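Local coordinates for CRISPR-associated endonuclease C2c1 (Alicyclobacillus acidoterrestris, PDB 5U31), which acts as an RNA-guided CRISPR endonuclease that recognises target DNA beside a protospacer adjacent motif and cleaves it with its RuvC domain, at a contact of chain A with DNA. Coordinates in Å, arbitrary orientation; residue numbers count along the deposited sequence, not the author numbering.

Both contacts lie in the REC1 (Helical-1) region of the recognition lobe and touch the same 28-nucleotide DNA strand, chain B, at DT6-DG7 and DT16-DC18. The centres of their C-alpha atoms are about 33 Å apart, and they share no residue. Contact 1 is a loop following helix 262-277 that offers backbone amides; contact 2 is one face of the long helix 216-257, which uses side chains. Each pairs a minor-groove bond with phosphate bonds. The centre of contact 2 is about 29 Å, and that of contact 1 about 38 Å, from Ala849, the altered residue at an active-site position of RuvC, so both probably hold the DNA.

Contact 1: a contact of chain A with DNA. Residues 282-286, 288-290. With nucleotides of chain B.
The imidazole of His290 lies with one face against the sugar of DT6, whose C5' sits over the middle of the ring, 3.6 Å from its centroid, in a CH-pi contact. At the outer end of the ring, CE1 packs on the deoxyribose C4' of DT6 at 3.5 Å. Both torsions set it there: CG stands anti to the carbonyl carbon (chi1 -66°), and chi2, near a right angle, turns the face to the sugar. A flat aromatic suits this place because it covers the carbon side of a sugar without competing for its phosphate. The same residue grips that phosphate through its backbone: His290 N donates to OP1 of DT6 at 3.0 Å, and phi 63° puts the residue in the left-handed region.

The next phosphate is held by two consecutive amides. Lys285 N and Glu286 N both donate to OP1 of DG7, each at 2.8 Å, the second almost straight, so one phosphate oxygen receives a forked pair of bonds from the loop. Main-chain N-H groups do this work, and the extended Lys285 side chain instead runs alongside the sugar, its CD 3.7 Å from O3' of DG7. Glu286 uses its backbone for the bond, and its chain, bent at chi2, carries the carboxylate away from the phosphate, which probably limits repulsion.

Leu282 reaches the minor groove. Its N donates to O2 of the paired DT6, on the sugar edge, at 2.9 Å and 176°. The branched side chain, CG beside the backbone N, follows it inward, and CD1 comes within 4.0 Å of C4 of DG7. Leucine suits the spot by laying hydrocarbon along the groove while its amide serves the base. Minor-groove acceptors resemble one another among bases, so this bond probably discriminates little.

Through backbone and sugar contacts, this REC1 loop anchors the paired DNA strand in a way that probably depends little on its sequence, as a guide-programmed nuclease requires.

Contact 2: a contact of chain A with DNA. Residues 231, 234-235, 238. With nucleotides of chain B.
Ser231, Ser234, Trp235 and Arg238, at positions i, i+3, i+4 and i+7 of helix 216-257 in the REC1 domain of this Cas12b enzyme, form one helical stripe that lies along the backbone and minor-groove edge of the duplex at DT16, DT17 and DC18.

Trp235 carries the base contact. From CB the indole is turned by chi1 -90° and chi2 105° so that its nitrogen-bearing edge enters the groove. CD1 passes the sugar oxygen O4' of DT17 at 3.9 Å. Next along the edge, NE1 donates to O2 of DT16, on the base's sugar edge, at 2.9 Å. The acceptor lies in the indole plane, though the bond is bent to 140° at the hydrogen. Beyond it, CZ2 rests on C1' of DT16 at 3.6 Å, and CH2, at the end of the six-membered ring, comes near O4' of the same nucleotide. Tryptophan suits this place because one flat side chain supplies both a donor and a broad apolar rim for the sugar. One indole face is partly covered, towards its rim, by CD of Arg238 and C5' of DT17.

Arg238, extended from CG to NE with CG anti to the backbone N, passes over that rim with its CD. Its NE makes a salt bridge with OP1 of DT17 at 3.1 Å, while the hydrogen bond itself is weak. C4' of DT16 lies over the centre of one guanidinium face, 3.9 Å above its plane.

Ser234, small enough to approach the backbone, donates OG to OP1 of DC18 at 2.7 Å. Ser231, being small, probably allows the close approach: its CB lies 3.3 Å from O2 of DT17 and packs on C1' of DC18.

Contact 1: a contact of chain A with DNA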
ATOM      1  N   LEU A 282      28.958  14.722   0.614  1.00 51.48           N
ATOM      2  CA  LEU A 282      28.568  15.721   1.593  1.00 55.48           C
ATOM      3  C   LEU A 282      28.967  15.277   2.994  1.00 76.35           C
ATOM      4  O   LEU A 282      29.035  14.080   3.294  1.00 79.11           O
ATOM      5  CB  LEU A 282      27.063  15.963   1.525  1.00 51.22           C
ATOM      6  CG  LEU A 282      26.516  16.395   0.165  1.00 51.89           C
ATOM      7  CD1 LEU A 282      25.001  16.439   0.203  1.00 56.97           C
ATOM      8  CD2 LEU A 282      27.079  17.750  -0.226  1.00 65.26           C
ATOM      9  N   GLU A 283      29.239  16.257   3.853  1.00 76.29           N
ATOM     10  CA  GLU A 283      29.687  15.952   5.205  1.00 78.88           C
ATOM     11  C   GLU A 283      28.603  15.201   5.968  1.00 65.57           C
ATOM     12  O   GLU A 283      27.411  15.489   5.835  1.00 66.21           O
ATOM     13  CB  GLU A 283      30.078  17.233   5.946  1.00 95.35           C
ATOM     14  CG  GLU A 283      29.050  18.353   5.888  1.00114.84           C
ATOM     15  CD  GLU A 283      29.387  19.494   6.835  1.00125.34           C
ATOM     16  OE1 GLU A 283      29.202  19.324   8.060  1.00125.53           O
ATOM     17  OE2 GLU A 283      29.848  20.553   6.358  1.00128.44           O
ATOM     18  N   SER A 284      29.024  14.221   6.758  1.00 54.70           N
ATOM     19  CA  SER A 284      28.080  13.356   7.446  1.00 49.72           C
ATOM     20  C   SER A 284      27.460  14.064   8.645  1.00 56.83           C
ATOM     21  O   SER A 284      28.100  14.882   9.313  1.00 64.59           O
ATOM     22  CB  SER A 284      28.780  12.077   7.898  1.00 55.60           C
ATOM     23  OG  SER A 284      29.254  11.344   6.782  1.00 59.34           O
ATOM     24  N   LYS A 285      26.195  13.740   8.915  1.00 45.38           N
ATOM     25  CA  LYS A 285      25.487  14.312  10.053  1.00 44.84           C
ATOM     26  C   LYS A 285      24.780  13.237  10.873  1.00 56.74           C
ATOM     27  O   LYS A 285      24.675  13.354  12.098  1.00 56.21           O
ATOM     28  CB  LYS A 285      24.485  15.374   9.587  1.00 44.15           C
ATOM     29  CG  LYS A 285      25.129  16.661   9.085  1.00 52.69           C
ATOM     30  CD  LYS A 285      24.095  17.753   8.829  1.00 63.41           C
ATOM     31  CE  LYS A 285      24.760  19.095   8.543  1.00 67.33           C
ATOM     32  NZ  LYS A 285      23.772  20.204   8.427  1.00 65.73           N
ATOM     33  N   GLU A 286      24.293  12.188  10.213  1.00 51.13           N
ATOM     34  CA  GLU A 286      23.650  11.085  10.913  1.00 47.19           C
ATOM     35  C   GLU A 286      24.676  10.235  11.654  1.00 48.74           C
ATOM     36  O   GLU A 286      25.841  10.141  11.258  1.00 51.95           O
ATOM     37  CB  GLU A 286      22.880  10.203   9.932  1.00 41.51           C
ATOM     38  CG  GLU A 286      21.839  10.940   9.128  1.00 42.47           C
ATOM     39  CD  GLU A 286      20.506  10.997   9.832  1.00 54.14           C
ATOM     40  OE1 GLU A 286      20.118   9.980  10.440  1.00 55.68           O
ATOM     41  OE2 GLU A 286      19.849  12.058   9.782  1.00 61.62           O
ATOM     42  N   THR A 288      24.647   6.913  11.952  1.00 43.84           N
ATOM     43  CA  THR A 288      24.965   5.737  11.152  1.00 42.98           C
ATOM     44  C   THR A 288      25.453   6.095   9.752  1.00 43.37           C
ATOM     45  O   THR A 288      25.281   5.302   8.815  1.00 52.70           O
ATOM     46  CB  THR A 288      23.755   4.804  11.076  1.00 59.15           C
ATOM     47  OG1 THR A 288      22.828   5.284  10.092  1.00 57.30           O
ATOM     48  CG2 THR A 288      23.058   4.734  12.424  1.00 55.70           C
ATOM     49  N   ALA A 289      26.064   7.265   9.583  1.00 52.29           N
ATOM     50  CA  ALA A 289      26.557   7.673   8.275  1.00 49.47           C
ATOM     51  C   ALA A 289      27.683   6.756   7.817  1.00 51.97           C
ATOM     52  O   ALA A 289      28.598   6.444   8.587  1.00 56.24           O
ATOM     53  CB  ALA A 289      27.041   9.119   8.321  1.00 45.56           C
ATOM     54  N   HIS A 290      27.606   6.324   6.559  1.00 56.89           N
ATOM     55  CA  HIS A 290      28.541   5.401   5.921  1.00 60.57           C
ATOM     56  C   HIS A 290      28.564   4.027   6.578  1.00 52.76           C
ATOM     57  O   HIS A 290      29.459   3.224   6.287  1.00 49.62           O
ATOM     58  CB  HIS A 290      29.963   5.972   5.872  1.00 55.19           C
ATOM     59  CG  HIS A 290      30.099   7.170   4.988  1.00 54.79           C
ATOM     60  ND1 HIS A 290      30.144   8.456   5.481  1.00 55.70           N
ATOM     61  CD2 HIS A 290      30.192   7.279   3.642  1.00 48.23           C
ATOM     62  CE1 HIS A 290      30.265   9.307   4.477  1.00 50.23           C
ATOM     63  NE2 HIS A 290      30.294   8.617   3.351  1.00 53.89           N
TER
ATOM     64  P    DT B   6      25.019   6.587   3.714  1.00 43.00           P
ATOM     65  OP1  DT B   6      25.012   6.212   5.143  1.00 53.00           O
ATOM     66  OP2  DT B   6      23.805   6.394   2.889  1.00 57.63           O
ATOM     67  O5'  DT B   6      25.463   8.116   3.598  1.00 61.12           O
ATOM     68  C5'  DT B   6      26.630   8.572   4.274  1.00 60.28           C
ATOM     69  C4'  DT B   6      26.920  10.018   3.924  1.00 58.83           C
ATOM     70  O4'  DT B   6      27.329  10.102   2.542  1.00 54.32           O
ATOM     71  C3'  DT B   6      25.727  10.955   4.039  1.00 46.87           C
ATOM     72  O3'  DT B   6      25.623  11.442   5.370  1.00 44.34           O
ATOM     73  C2'  DT B   6      26.102  12.071   3.070  1.00 48.23           C
ATOM     74  C1'  DT B   6      26.891  11.330   1.988  1.00 48.85           C
ATOM     75  N1   DT B   6      26.093  11.056   0.761  1.00 47.53           N
ATOM     76  C2   DT B   6      26.233  11.885  -0.321  1.00 62.55           C
ATOM     77  O2   DT B   6      26.991  12.836  -0.334  1.00 79.47           O
ATOM     78  N3   DT B   6      25.454  11.563  -1.396  1.00 66.73           N
ATOM     79  C4   DT B   6      24.560  10.515  -1.496  1.00 65.05           C
ATOM     80  O4   DT B   6      23.904  10.308  -2.510  1.00 69.52           O
ATOM     81  C5   DT B   6      24.455   9.681  -0.325  1.00 62.89           C
ATOM     82  C7   DT B   6      23.516   8.511  -0.317  1.00 53.44           C
ATOM     83  C6   DT B   6      25.218   9.987   0.738  1.00 54.60           C
ATOM     84  P    DG B   7      24.190  11.717   6.035  1.00 47.59           P
ATOM     85  OP1  DG B   7      24.444  12.087   7.444  1.00 57.27           O
ATOM     86  OP2  DG B   7      23.284  10.594   5.709  1.00 43.39           O
ATOM     87  O5'  DG B   7      23.682  13.039   5.311  1.00 42.91           O
ATOM     88  C5'  DG B   7      24.406  14.244   5.476  1.00 44.77           C
ATOM     89  C4'  DG B   7      23.584  15.425   5.010  1.00 52.30           C
ATOM     90  O4'  DG B   7      23.426  15.357   3.570  1.00 57.10           O
ATOM     91  C3'  DG B   7      22.178  15.494   5.600  1.00 47.12           C
ATOM     92  O3'  DG B   7      21.867  16.822   5.964  1.00 55.07           O
ATOM     93  C2'  DG B   7      21.281  14.992   4.471  1.00 50.84           C
ATOM     94  C1'  DG B   7      22.063  15.383   3.222  1.00 49.82           C
ATOM     95  N9   DG B   7      21.866  14.455   2.117  1.00 46.31           N
ATOM     96  C8   DG B   7      22.029  13.093   2.150  1.00 44.53           C
ATOM     97  N7   DG B   7      21.779  12.510   1.013  1.00 42.97           N
ATOM     98  C5   DG B   7      21.426  13.553   0.168  1.00 47.30           C
ATOM     99  C6   DG B   7      21.049  13.532  -1.194  1.00 53.82           C
ATOM    100  O6   DG B   7      20.951  12.552  -1.947  1.00 52.25           O
ATOM    101  N1   DG B   7      20.769  14.812  -1.670  1.00 55.85           N
ATOM    102  C2   DG B   7      20.846  15.963  -0.922  1.00 58.46           C
ATOM    103  N2   DG B   7      20.539  17.102  -1.556  1.00 62.24           N
ATOM    104  N3   DG B   7      21.197  15.996   0.357  1.00 62.55           N
ATOM    105  C4   DG B   7      21.471  14.758   0.834  1.00 55.09           C
TER

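Contact 2: a contact of chain A with DNA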
ATOM      1  N   SER A 231      -7.855   7.570  19.962  1.00 27.43           N
ATOM      2  CA  SER A 231      -6.914   6.942  19.041  1.00 27.33           C
ATOM      3  C   SER A 231      -5.502   7.455  19.265  1.00 32.80           C
ATOM      4  O   SER A 231      -4.535   6.703  19.116  1.00 44.06           O
ATOM      5  CB  SER A 231      -7.338   7.170  17.589  1.00 28.44           C
ATOM      6  OG  SER A 231      -6.979   8.463  17.136  1.00 43.52           O
ATOM      7  N   SER A 234      -4.113   5.731  22.192  1.00 27.58           N
ATOM      8  CA  SER A 234      -3.767   4.387  21.750  1.00 27.72           C
ATOM      9  C   SER A 234      -2.432   4.391  21.026  1.00 30.47           C
ATOM     10  O   SER A 234      -1.624   3.469  21.192  1.00 36.68           O
ATOM     11  CB  SER A 234      -4.869   3.820  20.858  1.00 34.90           C
ATOM     12  OG  SER A 234      -5.954   3.356  21.642  1.00 46.04           O
ATOM     13  N   TRP A 235      -2.170   5.436  20.239  1.00 27.75           N
ATOM     14  CA  TRP A 235      -0.893   5.536  19.545  1.00 30.41           C
ATOM     15  C   TRP A 235       0.243   5.922  20.476  1.00 38.02           C
ATOM     16  O   TRP A 235       1.370   5.460  20.278  1.00 55.03           O
ATOM     17  CB  TRP A 235      -0.996   6.530  18.392  1.00 27.76           C
ATOM     18  CG  TRP A 235      -1.420   5.847  17.152  1.00 27.55           C
ATOM     19  CD1 TRP A 235      -2.646   5.889  16.573  1.00 27.20           C
ATOM     20  CD2 TRP A 235      -0.629   4.961  16.358  1.00 27.75           C
ATOM     21  NE1 TRP A 235      -2.664   5.104  15.450  1.00 27.17           N
ATOM     22  CE2 TRP A 235      -1.435   4.522  15.298  1.00 27.48           C
ATOM     23  CE3 TRP A 235       0.692   4.506  16.435  1.00 28.17           C
ATOM     24  CZ2 TRP A 235      -0.970   3.649  14.321  1.00 36.84           C
ATOM     25  CZ3 TRP A 235       1.150   3.639  15.466  1.00 28.29           C
ATOM     26  CH2 TRP A 235       0.324   3.219  14.423  1.00 40.66           C
ATOM     27  N   ARG A 238       1.213   2.759  21.691  1.00 51.72           N
ATOM     28  CA  ARG A 238       1.788   1.893  20.666  1.00 39.71           C
ATOM     29  C   ARG A 238       3.201   2.328  20.301  1.00 44.12           C
ATOM     30  O   ARG A 238       4.087   1.485  20.120  1.00 30.23           O
ATOM     31  CB  ARG A 238       0.892   1.888  19.430  1.00 28.89           C
ATOM     32  CG  ARG A 238       1.128   0.729  18.493  1.00 28.98           C
ATOM     33  CD  ARG A 238       0.030   0.646  17.452  1.00 28.52           C
ATOM     34  NE  ARG A 238      -0.060  -0.678  16.843  1.00 33.20           N
ATOM     35  CZ  ARG A 238       0.652  -1.060  15.787  1.00 49.32           C
ATOM     36  NH1 ARG A 238       0.506  -2.283  15.295  1.00 55.86           N
ATOM     37  NH2 ARG A 238       1.516  -0.222  15.226  1.00 39.12           N
TER
ATOM     38  P    DT B  16      -2.481  -3.278  10.709  1.00 47.39           P
ATOM     39  OP1  DT B  16      -2.022  -4.633  11.090  1.00 54.87           O
ATOM     40  OP2  DT B  16      -3.805  -3.090  10.072  1.00 41.41           O
ATOM     41  O5'  DT B  16      -2.419  -2.333  11.992  1.00 52.67           O
ATOM     42  C5'  DT B  16      -2.106  -0.968  11.818  1.00 55.70           C
ATOM     43  C4'  DT B  16      -2.173  -0.221  13.127  1.00 49.12           C
ATOM     44  O4'  DT B  16      -2.278   1.190  12.840  1.00 53.47           O
ATOM     45  C3'  DT B  16      -3.400  -0.510  13.962  1.00 44.07           C
ATOM     46  O3'  DT B  16      -3.183  -0.015  15.283  1.00 46.97           O
ATOM     47  C2'  DT B  16      -4.435   0.326  13.227  1.00 35.72           C
ATOM     48  C1'  DT B  16      -3.626   1.598  13.001  1.00 40.62           C
ATOM     49  N1   DT B  16      -4.012   2.377  11.814  1.00 27.04           N
ATOM     50  C2   DT B  16      -4.082   3.735  11.928  1.00 26.90           C
ATOM     51  O2   DT B  16      -3.863   4.320  12.971  1.00 30.90           O
ATOM     52  N3   DT B  16      -4.429   4.394  10.778  1.00 26.83           N
ATOM     53  C4   DT B  16      -4.702   3.829   9.549  1.00 28.89           C
ATOM     54  O4   DT B  16      -5.008   4.503   8.572  1.00 36.48           O
ATOM     55  C5   DT B  16      -4.603   2.390   9.495  1.00 27.01           C
ATOM     56  C7   DT B  16      -4.872   1.667   8.209  1.00 27.12           C
ATOM     57  C6   DT B  16      -4.258   1.739  10.619  1.00 27.08           C
ATOM     58  P    DT B  17      -4.032  -0.574  16.526  1.00 53.44           P
ATOM     59  OP1  DT B  17      -3.077  -0.793  17.638  1.00 42.95           O
ATOM     60  OP2  DT B  17      -4.912  -1.667  16.048  1.00 53.10           O
ATOM     61  O5'  DT B  17      -5.012   0.632  16.900  1.00 48.23           O
ATOM     62  C5'  DT B  17      -4.486   1.904  17.235  1.00 40.02           C
ATOM     63  C4'  DT B  17      -5.606   2.922  17.354  1.00 35.49           C
ATOM     64  O4'  DT B  17      -5.754   3.636  16.098  1.00 27.26           O
ATOM     65  C3'  DT B  17      -6.985   2.330  17.676  1.00 26.93           C
ATOM     66  O3'  DT B  17      -7.590   3.054  18.740  1.00 30.70           O
ATOM     67  C2'  DT B  17      -7.760   2.499  16.370  1.00 30.50           C
ATOM     68  C1'  DT B  17      -7.124   3.755  15.804  1.00 34.84           C
ATOM     69  N1   DT B  17      -7.287   3.908  14.328  1.00 27.50           N
ATOM     70  C2   DT B  17      -7.305   5.172  13.791  1.00 34.50           C
ATOM     71  O2   DT B  17      -7.188   6.181  14.462  1.00 46.32           O
ATOM     72  N3   DT B  17      -7.460   5.214  12.432  1.00 42.04           N
ATOM     73  C4   DT B  17      -7.599   4.141  11.574  1.00 37.90           C
ATOM     74  O4   DT B  17      -7.733   4.282  10.364  1.00 49.03           O
ATOM     75  C5   DT B  17      -7.575   2.841  12.203  1.00 26.58           C
ATOM     76  C7   DT B  17      -7.714   1.603  11.374  1.00 26.74           C
ATOM     77  C6   DT B  17      -7.421   2.787  13.535  1.00 26.60           C
ATOM     78  P    DC B  18      -8.759   2.386  19.622  1.00 45.35           P
ATOM     79  OP1  DC B  18      -8.240   2.141  20.981  1.00 52.04           O
ATOM     80  OP2  DC B  18      -9.371   1.274  18.859  1.00 34.41           O
ATOM     81  O5'  DC B  18      -9.843   3.545  19.743  1.00 47.49           O
ATOM     82  C5'  DC B  18     -10.925   3.583  18.845  1.00 46.14           C
ATOM     83  C4'  DC B  18     -11.207   5.000  18.415  1.00 39.08           C
ATOM     84  O4'  DC B  18     -10.242   5.403  17.413  1.00 37.41           O
ATOM     85  C3'  DC B  18     -12.536   5.192  17.724  1.00 37.59           C
ATOM     86  O3'  DC B  18     -13.567   5.299  18.662  1.00 26.48           O
ATOM     87  C2'  DC B  18     -12.289   6.498  16.994  1.00 39.29           C
ATOM     88  C1'  DC B  18     -10.877   6.257  16.473  1.00 31.65           C
ATOM     89  N1   DC B  18     -10.859   5.607  15.131  1.00 26.22           N
ATOM     90  C2   DC B  18     -10.941   6.406  13.993  1.00 28.39           C
ATOM     91  O2   DC B  18     -11.019   7.635  14.129  1.00 42.83           O
ATOM     92  N3   DC B  18     -10.928   5.816  12.773  1.00 27.24           N
ATOM     93  C4   DC B  18     -10.844   4.492  12.672  1.00 30.52           C
ATOM     94  N4   DC B  18     -10.838   3.960  11.449  1.00 30.56           N
ATOM     95  C5   DC B  18     -10.765   3.654  13.821  1.00 30.42           C
ATOM     96  C6   DC B  18     -10.775   4.247  15.021  1.00 27.51           C
TER